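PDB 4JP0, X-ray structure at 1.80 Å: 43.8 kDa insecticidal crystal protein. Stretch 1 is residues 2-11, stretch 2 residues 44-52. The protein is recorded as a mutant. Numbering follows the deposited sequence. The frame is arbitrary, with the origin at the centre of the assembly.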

# COMPACT_ATOMS: atom_id res chain seq x y z
N LEU A 2 6.41 19.48 6.67
CA LEU A 2 6.08 19.54 8.12
C LEU A 2 6.09 18.15 8.75
O LEU A 2 5.93 17.16 8.04
CB LEU A 2 4.67 20.09 8.26
CG LEU A 2 4.45 21.56 8.06
CD1 LEU A 2 3.07 21.69 7.50
CD2 LEU A 2 4.58 22.29 9.36
N ASP A 3 6.24 18.05 10.07
CA ASP A 3 6.07 16.76 10.72
C ASP A 3 4.61 16.34 10.61
O ASP A 3 3.71 17.17 10.82
CB ASP A 3 6.41 16.81 12.21
CG ASP A 3 7.86 17.15 12.48
OD1 ASP A 3 8.74 16.72 11.70
OD2 ASP A 3 8.20 17.86 13.44
N THR A 4 4.36 15.07 10.33
CA THR A 4 2.99 14.61 10.22
C THR A 4 2.63 13.56 11.29
O THR A 4 1.73 12.72 11.07
CB THR A 4 2.70 14.08 8.81
OG1 THR A 4 3.74 13.17 8.40
CG2 THR A 4 2.78 15.25 7.79
N ASN A 5 3.32 13.59 12.42
CA ASN A 5 2.94 12.74 13.53
C ASN A 5 2.57 13.61 14.72
O ASN A 5 2.79 13.25 15.86
CB ASN A 5 4.09 11.78 13.89
CG ASN A 5 5.32 12.51 14.39
OD1 ASN A 5 5.59 13.66 14.00
ND2 ASN A 5 6.08 11.84 15.24
N LYS A 6 1.98 14.75 14.43
CA LYS A 6 1.58 15.69 15.48
C LYS A 6 0.14 16.11 15.41
O LYS A 6 -0.48 16.14 14.32
CB LYS A 6 2.45 16.96 15.37
CG LYS A 6 3.89 16.73 15.81
CD LYS A 6 4.73 17.99 15.58
CE LYS A 6 6.09 17.84 16.27
NZ LYS A 6 7.06 18.77 15.66
N VAL A 7 -0.39 16.51 16.56
CA VAL A 7 -1.69 17.14 16.61
C VAL A 7 -1.39 18.64 16.68
O VAL A 7 -0.62 19.09 17.53
CB VAL A 7 -2.47 16.72 17.92
CG1 VAL A 7 -3.81 17.43 17.97
CG2 VAL A 7 -2.67 15.19 17.96
N TYR A 8 -1.97 19.42 15.78
CA TYR A 8 -1.68 20.83 15.68
C TYR A 8 -2.87 21.69 15.98
O TYR A 8 -3.99 21.29 15.73
CB TYR A 8 -1.32 21.14 14.22
CG TYR A 8 0.02 20.65 13.76
CD1 TYR A 8 0.12 19.52 12.94
CD2 TYR A 8 1.19 21.32 14.10
CE1 TYR A 8 1.37 19.09 12.49
CE2 TYR A 8 2.44 20.87 13.66
CZ TYR A 8 2.51 19.79 12.84
OH TYR A 8 3.72 19.36 12.37
N GLU A 9 -2.64 22.89 16.48
CA GLU A 9 -3.68 23.91 16.54
C GLU A 9 -3.28 24.89 15.47
O GLU A 9 -2.09 25.12 15.25
CB GLU A 9 -3.70 24.60 17.92
CG GLU A 9 -4.29 23.67 18.97
CD GLU A 9 -4.31 24.27 20.36
OE1 GLU A 9 -3.65 25.31 20.59
OE2 GLU A 9 -4.99 23.68 21.20
N ILE A 10 -4.23 25.47 14.77
CA ILE A 10 -3.92 26.39 13.66
C ILE A 10 -4.51 27.76 13.97
O ILE A 10 -5.71 27.89 14.19
CB ILE A 10 -4.48 25.85 12.32
CG1 ILE A 10 -3.83 24.52 11.97
CG2 ILE A 10 -4.27 26.82 11.18
CD1 ILE A 10 -4.52 23.85 10.75
N SER A 11 -3.67 28.78 14.06
CA SER A 11 -4.14 30.11 14.44
C SER A 11 -3.73 31.18 13.44
O SER A 11 -2.71 31.04 12.75
CB SER A 11 -3.64 30.50 15.85
OG SER A 11 -2.23 30.47 15.93
N ASN A 44 -13.76 21.86 18.60
CA ASN A 44 -12.49 21.19 18.43
C ASN A 44 -11.49 22.14 17.78
O ASN A 44 -11.81 22.72 16.75
CB ASN A 44 -12.63 19.99 17.48
CG ASN A 44 -11.28 19.40 17.13
OD1 ASN A 44 -10.52 19.08 18.02
ND2 ASN A 44 -10.94 19.35 15.82
N LEU A 45 -10.30 22.27 18.36
CA LEU A 45 -9.22 23.06 17.75
C LEU A 45 -8.04 22.20 17.29
O LEU A 45 -7.01 22.76 16.90
CB LEU A 45 -8.65 24.07 18.76
CG LEU A 45 -9.62 24.93 19.56
CD1 LEU A 45 -8.91 25.96 20.45
CD2 LEU A 45 -10.55 25.62 18.61
N LYS A 46 -8.20 20.88 17.30
CA LYS A 46 -7.06 19.97 17.10
C LYS A 46 -7.13 19.37 15.72
O LYS A 46 -8.15 18.79 15.37
CB LYS A 46 -7.07 18.84 18.13
CG LYS A 46 -6.74 19.31 19.56
CD LYS A 46 -6.70 18.14 20.53
CE LYS A 46 -6.54 18.63 21.97
NZ LYS A 46 -6.28 17.51 22.93
N TRP A 47 -6.01 19.47 15.00
CA TRP A 47 -5.93 19.04 13.62
C TRP A 47 -4.74 18.09 13.41
O TRP A 47 -3.68 18.27 14.03
CB TRP A 47 -5.81 20.26 12.67
CG TRP A 47 -6.87 21.21 12.95
CD1 TRP A 47 -6.74 22.43 13.57
CD2 TRP A 47 -8.25 21.03 12.67
NE1 TRP A 47 -7.98 23.01 13.68
CE2 TRP A 47 -8.93 22.15 13.17
CE3 TRP A 47 -9.01 19.99 12.09
CZ2 TRP A 47 -10.33 22.29 13.10
CZ3 TRP A 47 -10.41 20.13 11.99
CH2 TRP A 47 -11.04 21.28 12.49
N PHE A 48 -4.94 17.06 12.59
CA PHE A 48 -3.86 16.10 12.29
C PHE A 48 -3.56 16.15 10.81
O PHE A 48 -4.49 16.06 9.98
CB PHE A 48 -4.27 14.68 12.70
CG PHE A 48 -3.11 13.75 12.88
CD1 PHE A 48 -2.62 13.50 14.16
CD2 PHE A 48 -2.52 13.11 11.79
CE1 PHE A 48 -1.55 12.65 14.35
CE2 PHE A 48 -1.43 12.25 11.98
CZ PHE A 48 -0.96 12.02 13.26
N LEU A 49 -2.30 16.36 10.47
CA LEU A 49 -1.91 16.44 9.08
C LEU A 49 -1.48 15.08 8.59
O LEU A 49 -0.67 14.43 9.24
CB LEU A 49 -0.71 17.36 8.93
CG LEU A 49 -0.86 18.81 9.36
CD1 LEU A 49 0.41 19.58 8.95
CD2 LEU A 49 -2.10 19.39 8.70
N PHE A 50 -2.05 14.62 7.49
CA PHE A 50 -1.52 13.40 6.82
C PHE A 50 -0.89 13.78 5.48
O PHE A 50 -1.45 14.60 4.74
CB PHE A 50 -2.63 12.40 6.57
CG PHE A 50 -3.13 11.72 7.84
CD1 PHE A 50 -4.38 11.98 8.33
CD2 PHE A 50 -2.33 10.83 8.53
CE1 PHE A 50 -4.87 11.33 9.45
CE2 PHE A 50 -2.80 10.20 9.68
CZ PHE A 50 -4.08 10.45 10.13
N PRO A 51 0.26 13.21 5.17
CA PRO A 51 0.94 13.54 3.92
C PRO A 51 0.41 12.67 2.78
O PRO A 51 0.09 11.49 2.99
CB PRO A 51 2.41 13.20 4.23
CG PRO A 51 2.28 11.94 5.14
CD PRO A 51 0.98 12.17 5.93
N ILE A 52 0.32 13.26 1.59
CA ILE A 52 -0.05 12.54 0.39
C ILE A 52 0.94 12.87 -0.71
O ILE A 52 1.92 13.62 -0.49
CB ILE A 52 -1.51 12.86 -0.03
CG1 ILE A 52 -1.72 14.36 -0.27
CG2 ILE A 52 -2.50 12.32 1.03
CD1 ILE A 52 -3.14 14.67 -0.85
O HOH W 1 0.24 15.56 11.84
O HOH W 2 -6.86 25.21 15.81

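The two stretches meet as strands, residues 6-11 against a strand around residues 47-52, whose axes approach to 4.7 Å with 120° between their N-to-C directions. That angle is well short of antiparallel. Direct backbone hydrogen bonding is confined to Tyr8 and Trp47, an antiparallel hydrogen-bonded pair with CA atoms 5.1 Å apart. Tyr8 N donates to Trp47 O at 2.7 Å with an N-H...O angle of 176°, nearly linear; Trp47 N donates to Tyr8 O at 2.8 Å and 151°, a more bent return bond. These are the only direct hydrogen bonds between the stretches.

Two CA-H...O contacts supplement them. Val7 CA lies 3.4 Å from Trp47 O, with 135° at the hydrogen, so this carbonyl faces both Val7 CA and the amide of Tyr8. Glu9 CA lies 3.5 Å from Leu45 O at a straighter 159°.

Water carries the connection beyond the direct pair at both ends. Water 1 donates to Lys6 O at 2.6 Å and to Leu49 O at 3.0 Å, joining two carbonyls that could not bond to each other. Water 2 accepts from Ile10 N at 2.8 Å and is hydrogen-bonded to Leu45 O at 2.7 Å, bridging Ile10 N and Leu45 O, which stand 4.4 Å apart; it also accepts a weak bond from Trp47 NE1 at 3.3 Å.

Among the apolar pairs, Leu49 points toward the first stretch, and its CD1 reaches both Tyr8 CE1 and Leu2 CD1 at 3.7 Å. Ile10 CD1 approaches Trp47 CD1 at 3.9 Å, the end of the isoleucine coming nearer than its sideways CA-to-CB bond suggests. On the face of Val7 and Phe48, Val7 CG2 sits at the edge of the Phe48 ring, 4.2 Å from Phe48 CD1, while Val7 CG1 meets Lys46 CB at 3.6 Å. Together the stretches bury 699 Å².

Backbone carbonyls also pack against carbon. Lys6 O lies over one face of the Phe48 ring, 3.4 Å from Phe48 CD1, and Thr4 O is 3.3 Å from Phe48 CE2. Thr4 CB lies 3.4 Å from Leu49 O.

Polar side chains brace each stretch internally. Lys6 NZ forms a salt bridge with Asp3 OD2 at 2.7 Å, and Tyr8 OH donates to Asp3 O at 2.7 Å, tying the loop to the strand. In the second stretch, Lys46 N donates to Asn44 OD1 at 3.0 Å, and Asn44 ND2 donates to Lys46 O at 2.9 Å.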